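Local structure of hypothetical protein Atu1913 (Agrobacterium tumefaciens str., 2B1Y) at the interface of chains A and B. The protein is of unknown function, belongs to the DUF1883 family and probably forms a two-fold symmetric dimer whose sheets are built from strands of both copies. Numbering follows the deposited sequence. Chains: chain A/B, hypothetical protein Atu1913.

Contact 1: the interface of chains A and B. Residues chain A 59-62, 87, 91; chain B 22-25.
Strand 21-26 of chain B lies between two strands of chain A, 61-64 on one flank and 86-91 on the other, so that a DUF1883 protein builds an antiparallel sheet from both copies. The evidence is a pair of backbone bonds on each flank. On the first, B:Ile24 N gives an almost straight bond to A:Ile61 O (2.7 Å, 173° at H), and A:Ile61 N returns one to B:Ile24 O at 2.9 Å. On the second, B:Ser25 N donates to A:Ser87 O at 2.8 Å and A:Ser87 N to B:Ser25 O at 3.0 Å. Successive residues of the B strand thus turn their N-H and C=O groups to opposite neighbours.

A salt bridge joins A:Arg62 to B:Glu23; their side chains run alongside each other and point the same way. A:Arg62 is extended from CG to NE and presents NE and NH1 side-on; each lies 3.2 Å from the carboxylate oxygen OE2 of B:Glu23. That oxygen sits at the guanidinium edge, in its plane, yet both nitrogens reach it from one face of the carboxylate, tilted well above its plane. The two planes are 28° apart, and one oxygen takes both bonds. B:Glu23 has CG anti to its backbone N (chi1 -179°), which carries the chain out towards the arginine. Its aliphatic part is flanked by carbons of chain A: CG is 4.0 Å from A:Pro60 CB, while CB meets A:Leu91 CD1. A:Pro60 follows a cis peptide bond immediately before strand 61-64. On the opposite sheet face, the side chains of A:Ile61 and B:Ile24 cross obliquely, A:Ile61 CG1 lying 4.1 Å from B:Ile24 CB.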
loop_
_atom_site.group_PDB
_atom_site.type_symbol
_atom_site.label_atom_id
_atom_site.label_comp_id
_atom_site.label_asym_id
_atom_site.label_seq_id
_atom_site.Cartn_x
_atom_site.Cartn_y
_atom_site.Cartn_z
ATOM N N SER A 59 -0.960 -20.773 14.246
ATOM C CA SER A 59 -1.108 -21.607 13.038
ATOM C C SER A 59 -1.616 -22.997 13.373
ATOM O O SER A 59 -1.186 -23.593 14.354
ATOM C CB SER A 59 0.223 -21.703 12.297
ATOM O OG SER A 59 0.211 -22.630 11.233
ATOM N N PRO A 60 -2.519 -23.529 12.533
ATOM C CA PRO A 60 -3.007 -22.871 11.335
ATOM C C PRO A 60 -4.141 -21.935 11.684
ATOM O O PRO A 60 -4.679 -21.994 12.785
ATOM C CB PRO A 60 -3.588 -24.031 10.561
ATOM C CG PRO A 60 -4.036 -24.938 11.622
ATOM C CD PRO A 60 -3.133 -24.859 12.695
ATOM N N ILE A 61 -4.507 -21.084 10.724
ATOM C CA ILE A 61 -5.672 -20.243 10.909
ATOM C C ILE A 61 -6.658 -20.614 9.801
ATOM O O ILE A 61 -6.290 -21.298 8.799
ATOM C CB ILE A 61 -5.322 -18.766 10.857
ATOM C CG1 ILE A 61 -4.577 -18.419 9.568
ATOM C CG2 ILE A 61 -4.480 -18.316 12.104
ATOM C CD1 ILE A 61 -5.027 -17.091 8.993
ATOM N N ARG A 62 -7.897 -20.192 10.016
ATOM C CA ARG A 62 -8.962 -20.434 9.061
ATOM C C ARG A 62 -9.562 -19.096 8.671
ATOM O O ARG A 62 -9.740 -18.197 9.515
ATOM C CB ARG A 62 -10.025 -21.369 9.635
ATOM C CG ARG A 62 -9.562 -22.828 9.742
ATOM C CD ARG A 62 -10.555 -23.705 10.465
ATOM N NE ARG A 62 -10.207 -25.121 10.301
ATOM C CZ ARG A 62 -10.965 -26.149 10.678
ATOM N NH1 ARG A 62 -10.543 -27.386 10.465
ATOM N NH2 ARG A 62 -12.142 -25.957 11.261
ATOM N N SER A 87 1.460 -23.247 3.874
ATOM C CA SER A 87 0.641 -24.197 3.125
ATOM C C SER A 87 -0.808 -23.781 3.288
ATOM O O SER A 87 -1.171 -23.085 4.259
ATOM C CB SER A 87 0.915 -25.644 3.547
ATOM O OG SER A 87 0.358 -25.900 4.816
ATOM N N LEU A 91 -10.897 -26.276 2.325
ATOM C CA LEU A 91 -11.940 -27.102 2.930
ATOM C C LEU A 91 -13.314 -26.740 2.328
ATOM O O LEU A 91 -13.628 -25.556 2.107
ATOM C CB LEU A 91 -11.949 -26.946 4.464
ATOM C CG LEU A 91 -10.607 -27.009 5.258
ATOM C CD1 LEU A 91 -10.804 -26.649 6.709
ATOM C CD2 LEU A 91 -9.908 -28.361 5.163
ATOM N N LEU B 22 -10.447 -21.662 4.030
ATOM C CA LEU B 22 -9.050 -21.900 3.775
ATOM C C LEU B 22 -8.361 -22.164 5.111
ATOM O O LEU B 22 -8.446 -21.339 6.047
ATOM C CB LEU B 22 -8.437 -20.677 3.112
ATOM C CG LEU B 22 -9.177 -20.115 1.901
ATOM C CD1 LEU B 22 -8.409 -18.901 1.360
ATOM C CD2 LEU B 22 -9.325 -21.203 0.861
ATOM N N GLU B 23 -7.695 -23.313 5.200
ATOM C CA GLU B 23 -6.892 -23.621 6.358
ATOM C C GLU B 23 -5.410 -23.340 6.071
ATOM O O GLU B 23 -4.765 -24.018 5.242
ATOM C CB GLU B 23 -7.123 -25.087 6.781
ATOM C CG GLU B 23 -6.306 -25.468 8.032
ATOM C CD GLU B 23 -6.791 -26.740 8.681
ATOM O OE1 GLU B 23 -6.465 -27.817 8.180
ATOM O OE2 GLU B 23 -7.514 -26.666 9.695
ATOM N N ILE B 24 -4.849 -22.334 6.737
ATOM C CA ILE B 24 -3.555 -21.818 6.301
ATOM C C ILE B 24 -2.506 -22.054 7.376
ATOM O O ILE B 24 -2.749 -21.660 8.532
ATOM C CB ILE B 24 -3.676 -20.285 6.009
ATOM C CG1 ILE B 24 -4.776 -20.032 4.962
ATOM C CG2 ILE B 24 -2.318 -19.682 5.626
ATOM C CD1 ILE B 24 -5.363 -18.662 5.075
ATOM N N SER B 25 -1.390 -22.724 7.027
ATOM C CA SER B 25 -0.325 -23.017 7.986
ATOM C C SER B 25 0.849 -22.094 7.701
ATOM O O SER B 25 1.135 -21.821 6.528
ATOM C CB SER B 25 0.170 -24.476 7.852
ATOM O OG SER B 25 -0.865 -25.446 8.177
#

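Contact 2: the interface of chains A and B. Residues chain A 9-10, 33, 35, 40, 43; chain B 49, 51, 72-74.
The imidazole of B:His72 has the CB of A:Phe40 over one face, offset toward the rim and 4.0 Å from the ring centroid, while A:His10 NE2 lies at its edge, in plane. In turn, B:His72 ND1 meets the edge of the A:His10 ring in that ring's plane. The two nitrogens, A:His10 NE2 and B:His72 ND1, are 2.8 Å apart in a hydrogen bond (161° at H) whose direction is not decided, since hydrogen positions are not seen. Within chain A, the A:Phe40 ring backs this pair, with A:His10 NE2 over its centre. One face of the B:Tyr51 phenol carries A:Arg33 CD over its centre, 3.8 Å from the centroid; the arginine is extended from CG to NE, and its guanidinium is turned 57° from the phenol plane.

Between these rings, strand 69-76 of B lies antiparallel between strands 30-36 and 8-16 of A, A:His10 bridging B:Ile74 on the second side. A:Arg33 and B:Ile74 exchange backbone bonds, B:Ile74 N to A:Arg33 O at 2.8 Å, as do selenomethionine A:Met35 and B:His72. B:Ile74 points its branches into chain A: CD1 reaches A:His10 CB at 3.7 Å, and CG2 touches A:Phe43 CZ at 3.6 Å. A:Met35 bends at chi3 (81°), bringing its methyl CE to 3.5 Å from B:Ile74 CG1. The selenium SE of A:Met35 lies in plane at the edge of the B:Phe49 ring, 3.9 Å from B:Phe49 CE1.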
loop_
_atom_site.group_PDB
_atom_site.type_symbol
_atom_site.label_atom_id
_atom_site.label_comp_id
_atom_site.label_asym_id
_atom_site.label_seq_id
_atom_site.Cartn_x
_atom_site.Cartn_y
_atom_site.Cartn_z
ATOM N N THR A 9 -4.563 14.848 0.092
ATOM C CA THR A 9 -4.531 15.996 -0.768
ATOM C C THR A 9 -3.423 15.781 -1.787
ATOM O O THR A 9 -2.334 15.389 -1.415
ATOM C CB THR A 9 -4.120 17.239 0.035
ATOM O OG1 THR A 9 -5.103 17.498 1.038
ATOM C CG2 THR A 9 -3.993 18.439 -0.901
ATOM N N HIS A 10 -3.712 16.021 -3.058
ATOM C CA HIS A 10 -2.755 15.754 -4.129
ATOM C C HIS A 10 -2.359 17.048 -4.829
ATOM O O HIS A 10 -3.216 17.697 -5.413
ATOM C CB HIS A 10 -3.398 14.769 -5.141
ATOM C CG HIS A 10 -2.656 14.650 -6.441
ATOM N ND1 HIS A 10 -3.300 14.550 -7.665
ATOM C CD2 HIS A 10 -1.329 14.655 -6.710
ATOM C CE1 HIS A 10 -2.396 14.477 -8.626
ATOM N NE2 HIS A 10 -1.193 14.538 -8.077
ATOM N N ARG A 33 4.410 12.693 1.145
ATOM C CA ARG A 33 5.060 11.747 0.226
ATOM C C ARG A 33 5.240 12.459 -1.102
ATOM O O ARG A 33 4.254 12.888 -1.707
ATOM C CB ARG A 33 4.168 10.523 -0.004
ATOM C CG ARG A 33 3.464 9.971 1.210
ATOM C CD ARG A 33 2.804 8.636 0.862
ATOM N NE ARG A 33 1.717 8.308 1.772
ATOM C CZ ARG A 33 1.360 7.080 2.133
ATOM N NH1 ARG A 33 0.322 6.931 2.955
ATOM N NH2 ARG A 33 2.042 6.015 1.705
HETATM N N MSE A 35 6.460 11.864 -4.944
HETATM C CA MSE A 35 6.583 10.699 -5.827
HETATM C C MSE A 35 6.494 11.054 -7.291
HETATM O O MSE A 35 5.979 12.111 -7.666
HETATM C CB MSE A 35 5.475 9.684 -5.479
HETATM C CG MSE A 35 4.063 10.303 -5.614
HETATM SE SE MSE A 35 2.658 9.089 -5.006
HETATM C CE MSE A 35 2.803 9.396 -3.116
ATOM N N PHE A 40 2.562 7.824 -8.445
ATOM C CA PHE A 40 1.215 8.348 -8.214
ATOM C C PHE A 40 0.140 7.375 -8.759
ATOM O O PHE A 40 -0.916 7.187 -8.164
ATOM C CB PHE A 40 1.025 9.770 -8.777
ATOM C CG PHE A 40 -0.360 10.312 -8.553
ATOM C CD1 PHE A 40 -0.827 10.520 -7.257
ATOM C CD2 PHE A 40 -1.216 10.540 -9.626
ATOM C CE1 PHE A 40 -2.125 10.984 -7.024
ATOM C CE2 PHE A 40 -2.518 11.008 -9.421
ATOM C CZ PHE A 40 -2.968 11.239 -8.113
ATOM N N PHE A 43 -0.111 4.765 -6.093
ATOM C CA PHE A 43 -0.834 5.318 -4.958
ATOM C C PHE A 43 -2.373 5.286 -5.154
ATOM O O PHE A 43 -3.113 4.865 -4.257
ATOM C CB PHE A 43 -0.377 6.762 -4.695
ATOM C CG PHE A 43 -1.103 7.438 -3.567
ATOM C CD1 PHE A 43 -0.711 7.218 -2.240
ATOM C CD2 PHE A 43 -2.154 8.320 -3.828
ATOM C CE1 PHE A 43 -1.380 7.845 -1.188
ATOM C CE2 PHE A 43 -2.805 8.939 -2.777
ATOM C CZ PHE A 43 -2.389 8.715 -1.465
ATOM N N PHE B 49 5.732 0.262 -5.244
ATOM C CA PHE B 49 5.387 1.633 -4.833
ATOM C C PHE B 49 6.518 2.264 -4.022
ATOM O O PHE B 49 6.938 1.732 -2.969
ATOM C CB PHE B 49 4.068 1.629 -4.051
ATOM C CG PHE B 49 3.666 2.975 -3.533
ATOM C CD1 PHE B 49 3.713 4.118 -4.359
ATOM C CD2 PHE B 49 3.163 3.088 -2.223
ATOM C CE1 PHE B 49 3.303 5.382 -3.865
ATOM C CE2 PHE B 49 2.750 4.335 -1.726
ATOM C CZ PHE B 49 2.831 5.475 -2.538
ATOM N N TYR B 51 8.333 6.148 -2.677
ATOM C CA TYR B 51 8.182 7.587 -2.503
ATOM C C TYR B 51 9.199 8.082 -1.488
ATOM O O TYR B 51 9.849 7.293 -0.778
ATOM C CB TYR B 51 6.737 7.978 -2.062
ATOM C CG TYR B 51 6.386 7.373 -0.717
ATOM C CD1 TYR B 51 5.810 6.103 -0.628
ATOM C CD2 TYR B 51 6.663 8.059 0.470
ATOM C CE1 TYR B 51 5.498 5.533 0.632
ATOM C CE2 TYR B 51 6.374 7.507 1.704
ATOM C CZ TYR B 51 5.786 6.250 1.777
ATOM O OH TYR B 51 5.511 5.737 3.019
ATOM N N HIS B 72 4.734 14.581 -7.922
ATOM C CA HIS B 72 3.427 14.701 -7.277
ATOM C C HIS B 72 3.670 14.722 -5.774
ATOM O O HIS B 72 4.510 14.001 -5.316
ATOM C CB HIS B 72 2.574 13.469 -7.611
ATOM C CG HIS B 72 2.220 13.372 -9.063
ATOM N ND1 HIS B 72 1.059 13.898 -9.584
ATOM C CD2 HIS B 72 2.923 12.888 -10.119
ATOM C CE1 HIS B 72 1.025 13.680 -10.887
ATOM N NE2 HIS B 72 2.154 13.096 -11.240
ATOM N N LEU B 73 2.969 15.580 -5.038
ATOM C CA LEU B 73 3.138 15.633 -3.593
ATOM C C LEU B 73 1.809 15.228 -2.986
ATOM O O LEU B 73 0.760 15.826 -3.323
ATOM C CB LEU B 73 3.503 17.050 -3.141
ATOM C CG LEU B 73 3.597 17.184 -1.620
ATOM C CD1 LEU B 73 4.822 16.407 -1.179
ATOM C CD2 LEU B 73 3.664 18.633 -1.240
ATOM N N ILE B 74 1.861 14.239 -2.105
ATOM C CA ILE B 74 0.667 13.781 -1.405
ATOM C C ILE B 74 0.794 14.134 0.036
ATOM O O ILE B 74 1.809 13.835 0.648
ATOM C CB ILE B 74 0.496 12.244 -1.526
ATOM C CG1 ILE B 74 0.263 11.861 -2.978
ATOM C CG2 ILE B 74 -0.618 11.719 -0.574
ATOM C CD1 ILE B 74 -0.868 12.516 -3.665
#

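The C-alpha centres of contact 1 and contact 2 are about 36 Å apart, and they share no residue. In both, a strand of chain B pairs antiparallel with strands of chain A: 21-26 in contact 1, 69-76 in contact 2. Contact 2 adds helix 37-46 of A and loop residues of B; contact 1 adds the loop before strand 61-64. Because the interface is two-fold symmetric, each contact has a twin with the chains exchanged. Such reciprocal strand pairing suggests an intertwined dimer, although the structure alone does not establish the state in solution.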